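Local coordinates for protein cobyrinic Acid a,c-diamide synthase (PDB 5IHP) that binds ADP and magnesium through a ParA-type P-loop NTPase domain and may play a role in septum formation, at residues H149-P154 with P181-L186. Numbering follows the deposited sequence.
Sequences HDVIVP and PDLKLL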
ATOM      1  N   HIS A 149      -9.351   1.919   4.328  1.00 16.29           N
ATOM      2  CA  HIS A 149     -10.597   1.175   4.185  1.00 18.42           C
ATOM      3  C   HIS A 149     -10.357  -0.212   3.607  1.00 18.25           C
ATOM      4  O   HIS A 149     -11.053  -1.161   3.982  1.00 19.95           O
ATOM      5  CB  HIS A 149     -11.568   1.935   3.286  1.00 19.59           C
ATOM      6  CG  HIS A 149     -11.797   3.345   3.717  1.00 29.11           C
ATOM      7  ND1 HIS A 149     -11.607   4.422   2.878  1.00 30.72           N
ATOM      8  CD2 HIS A 149     -12.177   3.858   4.910  1.00 35.36           C
ATOM      9  CE1 HIS A 149     -11.883   5.538   3.530  1.00 30.91           C
ATOM     10  NE2 HIS A 149     -12.227   5.224   4.768  1.00 35.04           N
ATOM     11  N   ASP A 150      -9.381  -0.334   2.707  1.00 17.97           N
ATOM     12  CA  ASP A 150      -9.026  -1.588   2.051  1.00 18.05           C
ATOM     13  C   ASP A 150      -7.525  -1.836   2.183  1.00 18.40           C
ATOM     14  O   ASP A 150      -6.727  -0.900   2.304  1.00 17.89           O
ATOM     15  CB  ASP A 150      -9.390  -1.563   0.560  1.00 22.23           C
ATOM     16  CG  ASP A 150     -10.873  -1.348   0.316  1.00 27.60           C
ATOM     17  OD1 ASP A 150     -11.686  -2.101   0.876  1.00 23.96           O
ATOM     18  OD2 ASP A 150     -11.222  -0.424  -0.439  1.00 27.19           O
ATOM     19  N   VAL A 151      -7.130  -3.107   2.119  1.00 17.01           N
ATOM     20  CA  VAL A 151      -5.710  -3.462   2.099  1.00 14.98           C
ATOM     21  C   VAL A 151      -5.480  -4.580   1.086  1.00 16.87           C
ATOM     22  O   VAL A 151      -6.283  -5.514   0.971  1.00 17.04           O
ATOM     23  CB  VAL A 151      -5.199  -3.852   3.511  1.00 17.34           C
ATOM     24  CG1 VAL A 151      -6.103  -4.903   4.158  1.00 17.77           C
ATOM     25  CG2 VAL A 151      -3.721  -4.325   3.465  1.00 19.60           C
ATOM     26  N   ILE A 152      -4.395  -4.460   0.314  1.00 13.84           N
ATOM     27  CA  ILE A 152      -3.925  -5.557  -0.529  1.00 13.64           C
ATOM     28  C   ILE A 152      -2.517  -5.932  -0.085  1.00 17.37           C
ATOM     29  O   ILE A 152      -1.785  -5.124   0.493  1.00 14.76           O
ATOM     30  CB  ILE A 152      -3.945  -5.201  -2.029  1.00 13.00           C
ATOM     31  CG1 ILE A 152      -3.110  -3.934  -2.285  1.00 14.43           C
ATOM     32  CG2 ILE A 152      -5.388  -5.025  -2.517  1.00 14.67           C
ATOM     33  CD1 ILE A 152      -2.994  -3.559  -3.773  1.00 20.47           C
ATOM     34  N   VAL A 153      -2.153  -7.183  -0.339  1.00 14.62           N
ATOM     35  CA  VAL A 153      -0.852  -7.733   0.019  1.00 11.96           C
ATOM     36  C   VAL A 153      -0.145  -8.135  -1.262  1.00 14.50           C
ATOM     37  O   VAL A 153      -0.440  -9.184  -1.839  1.00 14.46           O
ATOM     38  CB  VAL A 153      -0.991  -8.950   0.949  1.00 16.83           C
ATOM     39  CG1 VAL A 153       0.394  -9.441   1.399  1.00 14.14           C
ATOM     40  CG2 VAL A 153      -1.897  -8.633   2.086  1.00 23.06           C
ATOM     41  N   PRO A 154       0.783  -7.309  -1.761  1.00 13.48           N
ATOM     42  CA  PRO A 154       1.627  -7.762  -2.871  1.00 14.61           C
ATOM     43  C   PRO A 154       2.385  -8.989  -2.411  1.00 18.75           C
ATOM     44  O   PRO A 154       2.985  -9.002  -1.336  1.00 17.64           O
ATOM     45  CB  PRO A 154       2.564  -6.578  -3.130  1.00 15.16           C
ATOM     46  CG  PRO A 154       1.827  -5.409  -2.601  1.00 17.15           C
ATOM     47  CD  PRO A 154       1.119  -5.931  -1.361  1.00 14.68           C
ATOM     48  N   PRO A 181     -12.420  -1.504  12.680  1.00 21.69           N
ATOM     49  CA  PRO A 181     -13.351  -2.603  12.375  1.00 22.10           C
ATOM     50  C   PRO A 181     -13.775  -2.680  10.918  1.00 26.34           C
ATOM     51  O   PRO A 181     -14.145  -3.765  10.462  1.00 32.76           O
ATOM     52  CB  PRO A 181     -14.554  -2.308  13.284  1.00 28.78           C
ATOM     53  CG  PRO A 181     -14.015  -1.464  14.385  1.00 32.14           C
ATOM     54  CD  PRO A 181     -12.895  -0.656  13.787  1.00 27.48           C
ATOM     55  N   ASP A 182     -13.738  -1.578  10.171  1.00 26.32           N
ATOM     56  CA  ASP A 182     -14.200  -1.586   8.787  1.00 34.00           C
ATOM     57  C   ASP A 182     -13.110  -1.931   7.774  1.00 26.27           C
ATOM     58  O   ASP A 182     -13.390  -1.929   6.572  1.00 28.08           O
ATOM     59  CB  ASP A 182     -14.810  -0.225   8.438  1.00 40.81           C
ATOM     60  CG  ASP A 182     -15.940   0.157   9.375  1.00 45.33           C
ATOM     61  OD1 ASP A 182     -16.739  -0.736   9.736  1.00 40.22           O
ATOM     62  OD2 ASP A 182     -16.012   1.345   9.767  1.00 54.91           O
ATOM     63  N   LEU A 183     -11.886  -2.219   8.212  1.00 19.33           N
ATOM     64  CA  LEU A 183     -10.830  -2.591   7.272  1.00 17.38           C
ATOM     65  C   LEU A 183     -11.186  -3.874   6.521  1.00 23.85           C
ATOM     66  O   LEU A 183     -11.528  -4.892   7.134  1.00 20.98           O
ATOM     67  CB  LEU A 183      -9.510  -2.784   8.018  1.00 20.70           C
ATOM     68  CG  LEU A 183      -8.312  -3.218   7.169  1.00 19.86           C
ATOM     69  CD1 LEU A 183      -7.990  -2.170   6.120  1.00 18.83           C
ATOM     70  CD2 LEU A 183      -7.091  -3.497   8.042  1.00 17.00           C
ATOM     71  N   LYS A 184     -11.088  -3.836   5.193  1.00 18.61           N
ATOM     72  CA  LYS A 184     -11.397  -4.997   4.358  1.00 19.17           C
ATOM     73  C   LYS A 184     -10.122  -5.513   3.704  1.00 19.23           C
ATOM     74  O   LYS A 184      -9.425  -4.759   3.022  1.00 20.04           O
ATOM     75  CB  LYS A 184     -12.427  -4.653   3.276  1.00 24.28           C
ATOM     76  CG  LYS A 184     -13.806  -4.250   3.790  1.00 33.20           C
ATOM     77  CD  LYS A 184     -14.441  -5.348   4.647  1.00 40.89           C
ATOM     78  CE  LYS A 184     -15.857  -4.975   5.088  1.00 49.60           C
ATOM     79  NZ  LYS A 184     -15.904  -3.735   5.918  1.00 51.30           N
ATOM     80  N   LEU A 185      -9.829  -6.802   3.886  1.00 20.72           N
ATOM     81  CA  LEU A 185      -8.715  -7.418   3.165  1.00 19.30           C
ATOM     82  C   LEU A 185      -9.206  -7.810   1.779  1.00 21.99           C
ATOM     83  O   LEU A 185      -9.946  -8.783   1.622  1.00 24.83           O
ATOM     84  CB  LEU A 185      -8.168  -8.629   3.912  1.00 23.06           C
ATOM     85  CG  LEU A 185      -7.118  -9.444   3.139  1.00 21.53           C
ATOM     86  CD1 LEU A 185      -5.840  -8.644   2.895  1.00 17.99           C
ATOM     87  CD2 LEU A 185      -6.789 -10.726   3.892  1.00 29.72           C
ATOM     88  N   LEU A 186      -8.804  -7.042   0.764  1.00 18.87           N
ATOM     89  CA  LEU A 186      -9.194  -7.372  -0.607  1.00 18.21           C
ATOM     90  C   LEU A 186      -8.518  -8.648  -1.085  1.00 20.92           C
ATOM     91  O   LEU A 186      -9.142  -9.466  -1.770  1.00 23.08           O
ATOM     92  CB  LEU A 186      -8.858  -6.217  -1.552  1.00 19.24           C
ATOM     93  CG  LEU A 186      -9.670  -4.931  -1.350  1.00 18.91           C
ATOM     94  CD1 LEU A 186      -9.304  -3.952  -2.422  1.00 17.83           C
ATOM     95  CD2 LEU A 186     -11.161  -5.223  -1.374  1.00 23.02           C
TER
HETATM   96  O   HOH W   1     -13.875  -0.718   4.238  1.00 37.93           O
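H149 O is gripped by two donors, K184 N at 2.9 Å and a water, and the K184 N bond begins the parallel pairing of strand 150-156 with strand 184-191, the outermost on this side of the P-loop NTPase sheet. The K184 donor stands 28° off the carbonyl plane of H149. The same water also donates to D182 O, 2.7 Å away, so it bridges the carbonyls of two residues just ahead of the strands; D182 O additionally takes a bond from K184 NZ, whose side chain folds back through bends at chi2 and chi4 and meets that carbonyl from above its plane. Further along, V151 uses both its backbone groups: its N donates to K184 O (3.0 Å) and its O accepts from L186 N, a parallel ladder with D150 opposite K184 and V151 opposite L185. The connection is a beta-alpha-beta crossover, and its helix 165-178 covers the face carrying V151, V153, L183 and L185. On that face V151 CG1 lies 3.9 Å from L183 CD1 and 4.0 Å from L185 CD1, a position it owes to a chi1 of 51° that sets it between the backbone N and carbonyl carbon. L185 CD1 also reaches V153 CG2; the V153 side chain lies about 9 Å from the bound ADP. The other face, packed against helix 243-261, holds D150, I152 and L186. D150 OD2 is hydrogen-bonded to W259 NE1 of that helix, while D150 OD1 rests against K184 CB at 3.6 Å; K184 NZ stays too distant for a salt bridge. L186 also touches L255 and H258 of helix 243-261; across the strands its CD1 packs on D150 CB, and its CB touches I152 CG2 at 3.8 Å.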